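Local coordinates for ABC transporter substrate-binding protein (Bradyrhizobium japonicum, PDB 4I1D) that probably serves as the periplasmic solute-binding component of an ABC transporter and may bind polyamines such as spermidine and putrescine, at residues 125-130 with 178-183; 137-142 with 174-179; 142-147 with 227-232; 189-194 with 206-211. All blocks are in the same frame, centred on the assembly; numbering follows the deposited sequence.

Interaction 1 of 4, residues 125-130 with 178-183; sequences VDFWDV and PHITVW. With SO4 (sulfate ion), chain E.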
# COMPACT_ATOMS: atom_id res chain seq x y z
N VAL A 125 18.86 -9.19 -37.98
CA VAL A 125 17.98 -10.12 -38.68
C VAL A 125 18.28 -11.55 -38.22
O VAL A 125 17.37 -12.30 -37.85
CB VAL A 125 18.16 -10.00 -40.20
CG1 VAL A 125 17.13 -10.86 -40.94
CG2 VAL A 125 18.06 -8.55 -40.62
N ASP A 126 19.56 -11.92 -38.20
CA ASP A 126 19.97 -13.22 -37.69
C ASP A 126 19.54 -13.38 -36.24
O ASP A 126 18.99 -14.41 -35.86
CB ASP A 126 21.48 -13.40 -37.81
CG ASP A 126 21.96 -13.42 -39.26
OD1 ASP A 126 21.14 -13.71 -40.16
OD2 ASP A 126 23.16 -13.15 -39.49
N PHE A 127 19.78 -12.35 -35.44
CA PHE A 127 19.43 -12.38 -34.03
C PHE A 127 17.95 -12.70 -33.82
O PHE A 127 17.60 -13.46 -32.92
CB PHE A 127 19.76 -11.04 -33.36
CG PHE A 127 19.65 -11.07 -31.85
CD1 PHE A 127 20.75 -11.32 -31.06
CD2 PHE A 127 18.43 -10.82 -31.23
CE1 PHE A 127 20.66 -11.33 -29.67
CE2 PHE A 127 18.33 -10.83 -29.84
CZ PHE A 127 19.44 -11.09 -29.06
N TRP A 128 17.10 -12.11 -34.65
CA TRP A 128 15.66 -12.38 -34.59
C TRP A 128 15.28 -13.74 -35.19
O TRP A 128 14.19 -14.26 -34.92
CB TRP A 128 14.88 -11.25 -35.28
CG TRP A 128 14.18 -10.33 -34.32
CD1 TRP A 128 12.84 -10.29 -34.04
CD2 TRP A 128 14.80 -9.32 -33.48
NE1 TRP A 128 12.58 -9.32 -33.09
CE2 TRP A 128 13.76 -8.71 -32.73
CE3 TRP A 128 16.11 -8.88 -33.30
CZ2 TRP A 128 14.01 -7.68 -31.82
CZ3 TRP A 128 16.36 -7.84 -32.38
CH2 TRP A 128 15.30 -7.25 -31.66
N ASP A 129 16.17 -14.33 -35.99
CA ASP A 129 15.84 -15.61 -36.65
C ASP A 129 16.16 -16.81 -35.75
O ASP A 129 17.23 -17.41 -35.86
CB ASP A 129 16.59 -15.74 -37.97
CG ASP A 129 16.02 -16.83 -38.86
OD1 ASP A 129 16.14 -16.69 -40.10
OD2 ASP A 129 15.45 -17.82 -38.34
N VAL A 130 15.22 -17.15 -34.89
CA VAL A 130 15.41 -18.18 -33.88
C VAL A 130 15.52 -19.58 -34.48
O VAL A 130 16.19 -20.44 -33.93
CB VAL A 130 14.26 -18.16 -32.87
CG1 VAL A 130 14.16 -19.50 -32.15
CG2 VAL A 130 14.45 -17.00 -31.89
N PRO A 178 9.54 -13.69 -26.05
CA PRO A 178 9.49 -15.04 -25.45
C PRO A 178 10.79 -15.81 -25.63
O PRO A 178 11.02 -16.82 -24.95
CB PRO A 178 8.35 -15.73 -26.23
CG PRO A 178 7.51 -14.62 -26.76
CD PRO A 178 8.49 -13.50 -27.07
N HIS A 179 11.65 -15.32 -26.53
CA HIS A 179 12.89 -16.01 -26.84
C HIS A 179 14.08 -15.36 -26.14
O HIS A 179 15.22 -15.80 -26.29
CB HIS A 179 13.10 -16.07 -28.35
CG HIS A 179 12.02 -16.80 -29.07
ND1 HIS A 179 11.94 -18.18 -29.07
CD2 HIS A 179 10.95 -16.35 -29.77
CE1 HIS A 179 10.88 -18.55 -29.78
NE2 HIS A 179 10.26 -17.46 -30.21
N ILE A 180 13.80 -14.32 -25.36
CA ILE A 180 14.84 -13.68 -24.59
C ILE A 180 14.96 -14.40 -23.24
O ILE A 180 14.01 -14.47 -22.46
CB ILE A 180 14.58 -12.19 -24.39
CG1 ILE A 180 14.54 -11.48 -25.75
CG2 ILE A 180 15.64 -11.59 -23.48
CD1 ILE A 180 15.70 -11.82 -26.68
N THR A 181 16.15 -14.94 -23.01
CA THR A 181 16.45 -15.68 -21.79
C THR A 181 16.58 -14.72 -20.62
O THR A 181 16.05 -14.96 -19.54
CB THR A 181 17.77 -16.43 -21.98
OG1 THR A 181 17.67 -17.25 -23.15
CG2 THR A 181 18.08 -17.28 -20.76
N VAL A 182 17.29 -13.61 -20.86
CA VAL A 182 17.54 -12.61 -19.84
C VAL A 182 17.58 -11.21 -20.44
O VAL A 182 18.20 -10.99 -21.48
CB VAL A 182 18.91 -12.82 -19.15
CG1 VAL A 182 19.20 -11.68 -18.19
CG2 VAL A 182 18.95 -14.15 -18.42
N TRP A 183 16.93 -10.26 -19.78
CA TRP A 183 17.11 -8.84 -20.08
C TRP A 183 18.12 -8.28 -19.08
O TRP A 183 17.79 -8.10 -17.91
CB TRP A 183 15.78 -8.10 -19.94
CG TRP A 183 14.76 -8.53 -20.97
CD1 TRP A 183 13.90 -9.58 -20.88
CD2 TRP A 183 14.50 -7.90 -22.23
NE1 TRP A 183 13.11 -9.65 -22.01
CE2 TRP A 183 13.47 -8.63 -22.86
CE3 TRP A 183 15.06 -6.80 -22.90
CZ2 TRP A 183 12.97 -8.29 -24.11
CZ3 TRP A 183 14.56 -6.47 -24.15
CH2 TRP A 183 13.53 -7.20 -24.74
S SO4 E . 14.57 -19.50 -23.30
O1 SO4 E . 15.67 -19.17 -22.39
O2 SO4 E . 13.50 -18.52 -23.17
O3 SO4 E . 15.05 -19.52 -24.68
O4 SO4 E . 14.08 -20.83 -22.94

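Interaction 2 of 4, residues 137-142 with 174-179; sequences RALRNH and EEIKPH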
# COMPACT_ATOMS: atom_id res chain seq x y z
N ARG A 137 19.37 -16.18 -25.61
CA ARG A 137 19.59 -14.82 -26.07
C ARG A 137 19.37 -13.85 -24.92
O ARG A 137 18.55 -14.10 -24.03
CB ARG A 137 18.60 -14.46 -27.18
CG ARG A 137 18.84 -15.11 -28.53
CD ARG A 137 17.57 -15.07 -29.37
NE ARG A 137 17.85 -15.18 -30.81
CZ ARG A 137 18.13 -16.31 -31.44
NH1 ARG A 137 18.36 -16.28 -32.75
NH2 ARG A 137 18.18 -17.47 -30.78
N ALA A 138 20.08 -12.73 -24.97
CA ALA A 138 19.89 -11.65 -23.99
C ALA A 138 19.87 -10.33 -24.73
O ALA A 138 20.53 -10.16 -25.76
CB ALA A 138 21.00 -11.66 -22.95
N LEU A 139 19.09 -9.39 -24.21
CA LEU A 139 19.09 -8.02 -24.70
C LEU A 139 19.17 -7.16 -23.47
O LEU A 139 18.96 -7.65 -22.35
CB LEU A 139 17.81 -7.71 -25.50
CG LEU A 139 17.63 -8.32 -26.90
CD1 LEU A 139 16.24 -7.96 -27.49
CD2 LEU A 139 18.75 -7.86 -27.83
N ARG A 140 19.46 -5.88 -23.64
CA ARG A 140 19.54 -4.97 -22.50
C ARG A 140 18.15 -4.49 -22.11
O ARG A 140 17.33 -4.19 -22.98
CB ARG A 140 20.41 -3.77 -22.83
CG ARG A 140 20.60 -2.83 -21.63
CD ARG A 140 21.41 -1.60 -21.99
NE ARG A 140 21.57 -0.73 -20.82
CZ ARG A 140 21.79 0.58 -20.88
NH1 ARG A 140 21.89 1.20 -22.05
NH2 ARG A 140 21.92 1.27 -19.75
N ASN A 141 17.88 -4.42 -20.81
CA ASN A 141 16.60 -3.89 -20.33
C ASN A 141 16.59 -2.37 -20.42
O ASN A 141 16.64 -1.68 -19.41
CB ASN A 141 16.31 -4.31 -18.88
CG ASN A 141 14.86 -4.06 -18.47
OD1 ASN A 141 14.18 -3.18 -19.01
ND2 ASN A 141 14.38 -4.83 -17.50
N HIS A 142 16.54 -1.87 -21.65
CA HIS A 142 16.68 -0.44 -21.89
C HIS A 142 16.39 -0.11 -23.35
O HIS A 142 16.82 -0.83 -24.25
CB HIS A 142 18.09 0.01 -21.53
CG HIS A 142 18.19 1.47 -21.23
ND1 HIS A 142 18.32 2.43 -22.22
CD2 HIS A 142 18.19 2.15 -20.05
CE1 HIS A 142 18.39 3.62 -21.66
NE2 HIS A 142 18.31 3.48 -20.35
N GLU A 174 8.24 -7.23 -29.28
CA GLU A 174 7.21 -8.10 -28.72
C GLU A 174 7.36 -9.49 -29.31
O GLU A 174 7.22 -10.49 -28.60
CB GLU A 174 5.81 -7.55 -29.01
CG GLU A 174 5.18 -6.86 -27.81
CD GLU A 174 5.01 -7.79 -26.62
OE1 GLU A 174 4.86 -9.02 -26.82
OE2 GLU A 174 5.02 -7.30 -25.47
N GLU A 175 7.65 -9.56 -30.60
CA GLU A 175 7.84 -10.84 -31.27
C GLU A 175 8.97 -11.68 -30.65
O GLU A 175 8.84 -12.89 -30.49
CB GLU A 175 8.06 -10.64 -32.77
CG GLU A 175 8.51 -11.90 -33.51
CD GLU A 175 8.89 -11.66 -34.97
OE1 GLU A 175 8.79 -10.50 -35.44
OE2 GLU A 175 9.28 -12.64 -35.64
N ILE A 176 10.08 -11.04 -30.28
CA ILE A 176 11.27 -11.78 -29.86
C ILE A 176 11.22 -12.12 -28.36
O ILE A 176 11.88 -13.05 -27.89
CB ILE A 176 12.57 -10.97 -30.13
CG1 ILE A 176 13.81 -11.87 -30.17
CG2 ILE A 176 12.77 -9.90 -29.04
CD1 ILE A 176 13.64 -13.15 -30.99
N LYS A 177 10.42 -11.35 -27.64
CA LYS A 177 10.40 -11.37 -26.17
C LYS A 177 10.38 -12.78 -25.53
O LYS A 177 11.10 -13.04 -24.56
CB LYS A 177 9.23 -10.52 -25.68
CG LYS A 177 9.30 -10.07 -24.26
CD LYS A 177 8.12 -9.17 -23.95
CE LYS A 177 8.39 -8.31 -22.72
NZ LYS A 177 7.20 -7.48 -22.39
N PRO A 178 9.54 -13.69 -26.05
CA PRO A 178 9.49 -15.04 -25.45
C PRO A 178 10.79 -15.81 -25.63
O PRO A 178 11.02 -16.82 -24.95
CB PRO A 178 8.35 -15.73 -26.23
CG PRO A 178 7.51 -14.62 -26.76
CD PRO A 178 8.49 -13.50 -27.07
N HIS A 179 11.65 -15.32 -26.53
CA HIS A 179 12.89 -16.01 -26.84
C HIS A 179 14.08 -15.36 -26.14
O HIS A 179 15.22 -15.80 -26.29
CB HIS A 179 13.10 -16.07 -28.35
CG HIS A 179 12.02 -16.80 -29.07
ND1 HIS A 179 11.94 -18.18 -29.07
CD2 HIS A 179 10.95 -16.35 -29.77
CE1 HIS A 179 10.88 -18.55 -29.78
NE2 HIS A 179 10.26 -17.46 -30.21

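Interaction 3 of 4, residues 142-147 with 227-232; sequences HPIATL and ILQSTS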
# COMPACT_ATOMS: atom_id res chain seq x y z
N HIS A 142 16.54 -1.87 -21.65
CA HIS A 142 16.68 -0.44 -21.89
C HIS A 142 16.39 -0.11 -23.35
O HIS A 142 16.82 -0.83 -24.25
CB HIS A 142 18.09 0.01 -21.53
CG HIS A 142 18.19 1.47 -21.23
ND1 HIS A 142 18.32 2.43 -22.22
CD2 HIS A 142 18.19 2.15 -20.05
CE1 HIS A 142 18.39 3.62 -21.66
NE2 HIS A 142 18.31 3.48 -20.35
N PRO A 143 15.67 0.99 -23.59
CA PRO A 143 15.25 1.32 -24.96
C PRO A 143 16.40 1.73 -25.88
O PRO A 143 16.36 1.41 -27.07
CB PRO A 143 14.25 2.47 -24.76
CG PRO A 143 14.60 3.05 -23.40
CD PRO A 143 15.08 1.89 -22.58
N ILE A 144 17.41 2.41 -25.34
CA ILE A 144 18.51 2.92 -26.16
C ILE A 144 19.31 1.79 -26.84
O ILE A 144 19.70 0.84 -26.19
CB ILE A 144 19.47 3.76 -25.32
CG1 ILE A 144 18.69 4.86 -24.60
CG2 ILE A 144 20.56 4.37 -26.19
CD1 ILE A 144 18.21 5.93 -25.51
N ALA A 145 19.55 1.94 -28.15
CA ALA A 145 20.22 0.93 -28.98
C ALA A 145 19.32 -0.28 -29.25
O ALA A 145 19.33 -0.83 -30.34
CB ALA A 145 21.54 0.48 -28.36
N THR A 146 18.55 -0.68 -28.25
CA THR A 146 17.63 -1.80 -28.39
C THR A 146 16.58 -1.54 -29.49
O THR A 146 16.35 -2.39 -30.36
CB THR A 146 16.94 -2.13 -27.05
OG1 THR A 146 17.93 -2.29 -26.03
CG2 THR A 146 16.11 -3.41 -27.16
N LEU A 147 15.94 -0.36 -29.44
CA LEU A 147 14.96 0.00 -30.47
C LEU A 147 15.61 -0.02 -31.84
O LEU A 147 15.04 -0.56 -32.78
CB LEU A 147 14.38 1.39 -30.21
CG LEU A 147 13.56 1.54 -28.94
CD1 LEU A 147 12.80 2.85 -28.98
CD2 LEU A 147 12.59 0.38 -28.78
N ILE A 227 25.52 -0.54 -33.08
CA ILE A 227 25.08 0.82 -32.83
C ILE A 227 26.25 1.65 -32.26
O ILE A 227 26.71 1.42 -31.14
CB ILE A 227 23.87 0.87 -31.88
CG1 ILE A 227 22.69 0.09 -32.46
CG2 ILE A 227 23.47 2.31 -31.62
CD1 ILE A 227 22.80 -1.39 -32.28
N LEU A 228 26.72 2.60 -33.06
CA LEU A 228 27.90 3.40 -32.71
C LEU A 228 27.50 4.59 -31.85
O LEU A 228 26.67 5.42 -32.26
CB LEU A 228 28.63 3.87 -33.96
CG LEU A 228 29.87 4.71 -33.72
CD1 LEU A 228 30.85 4.02 -32.76
CD2 LEU A 228 30.53 5.02 -35.05
N GLN A 229 28.08 4.67 -30.66
CA GLN A 229 27.69 5.68 -29.68
C GLN A 229 28.91 6.38 -29.11
O GLN A 229 30.04 6.01 -29.43
CB GLN A 229 26.90 5.01 -28.56
CG GLN A 229 25.63 4.32 -29.05
CD GLN A 229 25.17 3.22 -28.10
OE1 GLN A 229 25.26 2.03 -28.40
NE2 GLN A 229 24.69 3.63 -26.93
N SER A 230 28.68 7.38 -28.26
CA SER A 230 29.79 8.12 -27.67
C SER A 230 29.43 8.76 -26.34
O SER A 230 28.26 9.06 -26.08
CB SER A 230 30.23 9.24 -28.63
OG SER A 230 29.24 10.26 -28.67
N THR A 231 30.44 8.97 -25.50
CA THR A 231 30.28 9.89 -24.37
C THR A 231 30.99 11.20 -24.69
O THR A 231 31.85 11.27 -25.59
CB THR A 231 30.82 9.31 -23.04
OG1 THR A 231 32.19 8.93 -23.21
CG2 THR A 231 29.99 8.09 -22.60
N SER A 232 30.61 12.25 -23.96
CA SER A 232 31.20 13.57 -24.11
C SER A 232 31.52 14.17 -22.74
O SER A 232 30.92 13.80 -21.72
CB SER A 232 30.26 14.51 -24.88
OG SER A 232 30.01 14.03 -26.19

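Interaction 4 of 4, residues 189-194 with 206-211; sequences QSAQLL and NGRVSA. With MLT (D-malate), chain U.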
# COMPACT_ATOMS: atom_id res chain seq x y z
N GLN A 189 27.01 -7.93 -15.78
CA GLN A 189 26.07 -9.03 -15.93
C GLN A 189 26.12 -9.57 -17.36
O GLN A 189 26.11 -10.78 -17.58
CB GLN A 189 24.65 -8.60 -15.55
CG GLN A 189 23.55 -9.56 -15.99
CD GLN A 189 22.15 -9.09 -15.58
OE1 GLN A 189 21.91 -7.90 -15.43
NE2 GLN A 189 21.24 -10.04 -15.38
N SER A 190 26.23 -8.67 -18.34
CA SER A 190 26.21 -9.09 -19.73
C SER A 190 27.46 -9.91 -20.03
O SER A 190 27.41 -10.86 -20.81
CB SER A 190 26.11 -7.89 -20.68
OG SER A 190 27.34 -7.19 -20.77
N ALA A 191 28.58 -9.52 -19.42
CA ALA A 191 29.82 -10.27 -19.58
C ALA A 191 29.70 -11.66 -18.96
O ALA A 191 30.09 -12.65 -19.58
CB ALA A 191 30.96 -9.52 -18.96
N GLN A 192 29.18 -11.73 -17.74
CA GLN A 192 29.02 -13.00 -17.05
C GLN A 192 28.15 -13.96 -17.89
O GLN A 192 28.44 -15.16 -17.98
CB GLN A 192 28.40 -12.78 -15.67
CG GLN A 192 28.24 -14.06 -14.85
CD GLN A 192 29.57 -14.74 -14.56
OE1 GLN A 192 30.58 -14.09 -14.29
NE2 GLN A 192 29.57 -16.08 -14.59
N LEU A 193 27.09 -13.43 -18.49
CA LEU A 193 26.17 -14.24 -19.30
C LEU A 193 26.91 -14.94 -20.44
O LEU A 193 26.68 -16.12 -20.71
CB LEU A 193 25.03 -13.38 -19.86
CG LEU A 193 24.03 -12.87 -18.81
CD1 LEU A 193 23.00 -11.95 -19.43
CD2 LEU A 193 23.34 -14.03 -18.07
N LEU A 194 27.79 -14.20 -21.12
CA LEU A 194 28.58 -14.79 -22.20
C LEU A 194 29.58 -15.80 -21.63
O LEU A 194 29.74 -16.89 -22.17
CB LEU A 194 29.34 -13.71 -22.97
CG LEU A 194 28.62 -12.99 -24.10
CD1 LEU A 194 29.57 -12.00 -24.74
CD2 LEU A 194 28.12 -13.99 -25.13
N ASN A 206 30.86 -3.37 -26.77
CA ASN A 206 31.99 -4.08 -27.36
C ASN A 206 33.14 -4.25 -26.37
O ASN A 206 33.87 -5.24 -26.41
CB ASN A 206 32.47 -3.39 -28.63
CG ASN A 206 33.20 -2.10 -28.34
OD1 ASN A 206 32.58 -1.07 -28.09
ND2 ASN A 206 34.53 -2.15 -28.36
N GLY A 207 33.29 -3.28 -25.46
CA GLY A 207 34.35 -3.33 -24.46
C GLY A 207 34.22 -4.46 -23.47
O GLY A 207 35.23 -5.02 -23.02
N ARG A 208 32.98 -4.81 -23.11
CA ARG A 208 32.71 -5.92 -22.20
C ARG A 208 33.00 -7.25 -22.87
O ARG A 208 33.49 -8.18 -22.24
CB ARG A 208 31.27 -5.88 -21.71
CG ARG A 208 31.00 -4.88 -20.57
CD ARG A 208 31.68 -5.33 -19.27
NE ARG A 208 31.41 -4.43 -18.16
CZ ARG A 208 31.90 -4.60 -16.94
NH1 ARG A 208 32.66 -5.65 -16.67
NH2 ARG A 208 31.62 -3.72 -15.98
N VAL A 209 32.70 -7.35 -24.16
CA VAL A 209 32.94 -8.59 -24.88
C VAL A 209 34.42 -8.83 -25.09
O VAL A 209 34.92 -9.91 -24.81
CB VAL A 209 32.27 -8.59 -26.26
CG1 VAL A 209 32.53 -9.93 -26.96
CG2 VAL A 209 30.80 -8.32 -26.12
N SER A 210 35.12 -7.82 -25.59
CA SER A 210 36.55 -7.95 -25.82
C SER A 210 37.23 -8.34 -24.52
O SER A 210 38.14 -9.18 -24.51
CB SER A 210 37.13 -6.66 -26.37
OG SER A 210 36.75 -5.57 -25.55
N ALA A 211 36.78 -7.75 -23.41
CA ALA A 211 37.39 -8.02 -22.11
C ALA A 211 37.21 -9.46 -21.69
O ALA A 211 38.17 -10.13 -21.31
CB ALA A 211 36.84 -7.07 -21.04
C1 MLT U . 26.29 -0.49 -15.95
O1 MLT U . 26.34 0.18 -14.90
O2 MLT U . 25.23 -0.47 -16.63
C2 MLT U . 27.48 -1.29 -16.41
O3 MLT U . 28.22 -1.87 -15.35
C3 MLT U . 28.39 -0.38 -17.19
C4 MLT U . 29.68 -1.13 -17.42
O4 MLT U . 30.60 -1.06 -16.58
O5 MLT U . 29.83 -1.84 -18.45

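Interaction 1 of 4, residues 125-130 with 178-183
V130 lays its methyl CG2 over one face of the H179 imidazole, 4.0 Å from the ring centroid and 22° off the ring normal, a CH-pi contact in which the methyl sits offset toward the rim. Its other methyl, CG1, reaches the ND1 side of the same ring, 4.0 Å from ND1 of H179, so both methyls touch the ring. The ring comes to V130 because CG of H179 stands anti to its own carbonyl carbon (chi1 -61°). Deeper in, CD1 of I180 meets the F127 ring obliquely, 4.2 Å from CE2. Replacing H179 by an alanine would remove the imidazole and would probably open a gap beneath both methyls of V130. Further out, strand 137-140 runs beside strand 182-184, with T181 and R137 joined by a backbone hydrogen bond and W183 resting on L139. The N-H of W128 NE1 is satisfied by the carbonyl of K172 in helix 166-176. OG1 of T181 is hydrogen-bonded to O1 of a sulfate at 2.9 Å, an ion probably brought by the crystallisation liquor. P163 of a second subunit packs on H179. With no hydrogen bond between 125-130 and 178-183, the end of helix 124-128 meets the turn entering strand 182-184 through dispersion and CH-pi contacts alone, while NE1 of W128 and OG1 of T181 find their partners outside these two segments.

Interaction 2 of 4, residues 137-142 with 174-179
The backbones of strand 137-140 and the 3-10 turn that follows helix 166-176 come nearest at R137 and H179, whose CA atoms lie 6.8 Å apart, and have moved to 9.4 Å between the CA atoms of L139 and K177. R137 and L139, alternate residues of the strand, both point their side chains to the helix, while A138 between them turns away. The aliphatic part of R137 lies against the carbonyl oxygen of H179: CB of R137 is 3.7 Å and its CD 3.9 Å from O of H179. From CG to NE the arginine runs extended (chi2 160°, chi3 157°), which carries its guanidinium past the histidine toward helix 124-128 and the loop after it. There NE is hydrogen-bonded to the carbonyl of F127 and NH1 to that of F133. This is a helix end packed on the parallel part of a mixed beta-sheet, as in the alpha/beta lobes of periplasmic binding proteins: helix 166-176 leads through a short 3-10 turn into strand 182-184, which pairs in parallel with strand 137-140. The turn is tied by a backbone hydrogen bond of 2.7 Å from N of H179 to O of I176. I176 itself faces the sheet, its CG2 meeting CD1 of L139 at 4.3 Å, with F127 and W128 of helix 124-128 lying against L139 and I176 respectively. K177 points the other way; its NZ is hydrogen-bonded to the carbonyl of F321 and forms a salt bridge with D167 of the second subunit, whereas its approach to OE2 of E174 is long at 3.8 Å.

Interaction 3 of 4, residues 142-147 with 227-232
A buried, mostly apolar contact sets the turn before helix 146-153 against strand 219-235, near the centre of the chain, with A145 as its middle piece. A145, the N-cap residue of the helix, directs its methyl at the strand: CB lies 4.2 Å from CG2 of I227, and the CA atoms of these two residues are 6.2 Å apart. The other branch of I227 reaches the backbone, CD1 lying 4.0 Å from O of A145; chi1 of -59° sets CG1 anti to the carbonyl carbon of I227, and chi2 of 80° then fixes the position of CD1. Q229, the next residue on this face of the strand, ends near A145 and I144. The turn is braced from within: OG1 of T146 donates to O of H142 at 2.6 Å, close to the C=O direction (175°), and the N-H of I144 reaches ND1 of H142 over 3.3 Å, tilted from the ring plane. M301 covers I144, I227 and Q229, and W306 of helix 303-306 packs on I144. Several polar groups of the turn thus pair with one another, and what faces strand 219-235 is chiefly carbon, joined by van der Waals contact.

Interaction 4 of 4, residues 189-194 with 206-211
At the edge of the R208 guanidinium, close to its plane, lies a carboxylate of D-malate, and two N-H groups grip it side by side. NE donates to O5 of the malate at 3.0 Å in a nearly straight bond (170°), while NH2 donates to O4 at 2.9 Å and 158°. The remaining nitrogen, NH1, forms a salt bridge with D37 of a third subunit. A bend at chi2 takes the arginine along helix 187-196 on its way to the ligand: its CD passes 4.3 Å from CB of A191, and OG of S190, hydrogen-bonded to the carbonyl of G187, lies near its CB. With an alanine at R208, the malate carboxylate would probably lose both of its bonds to this side chain, and D37 of the third subunit its cationic mate. Deeper along the interface L194 and V209 meet at an oblique angle, CD1 of L194 being 4.1 Å from CG2 of V209. The axes of the short segments 189-194 and 206-211 approach to 9.3 Å and cross at -40°. These helices flank strand 201-205 in sequence, and T185, S186, G187 and W205 complete the malate pocket, a ligand site built at helix N-terminal regions as in other periplasmic binding proteins.

Overall arrangement
Along the chain interactions 1 and 2 end on the same stretch, 174-183, and their centres are only 6 Å apart; strands 137-140 and 182-184, neighbours in the sheet, carry them, and both reach the second subunit. Interaction 3 shares H142 with interaction 2 and lies about 16 Å from it, centre to centre, where the chain leaving strand 137-140 turns into helix 146-153 and meets the long strand 219-235. Interaction 4, also about 16 to 17 Å from each of the others, falls between the two segments of interaction 3 in sequence; its L193 touches A138 and V182. The sheet, through strand 201-205 that leads into helix 206-214, thus links the subunit contact of interactions 1 and 2 with the malate-binding arginine of interaction 4.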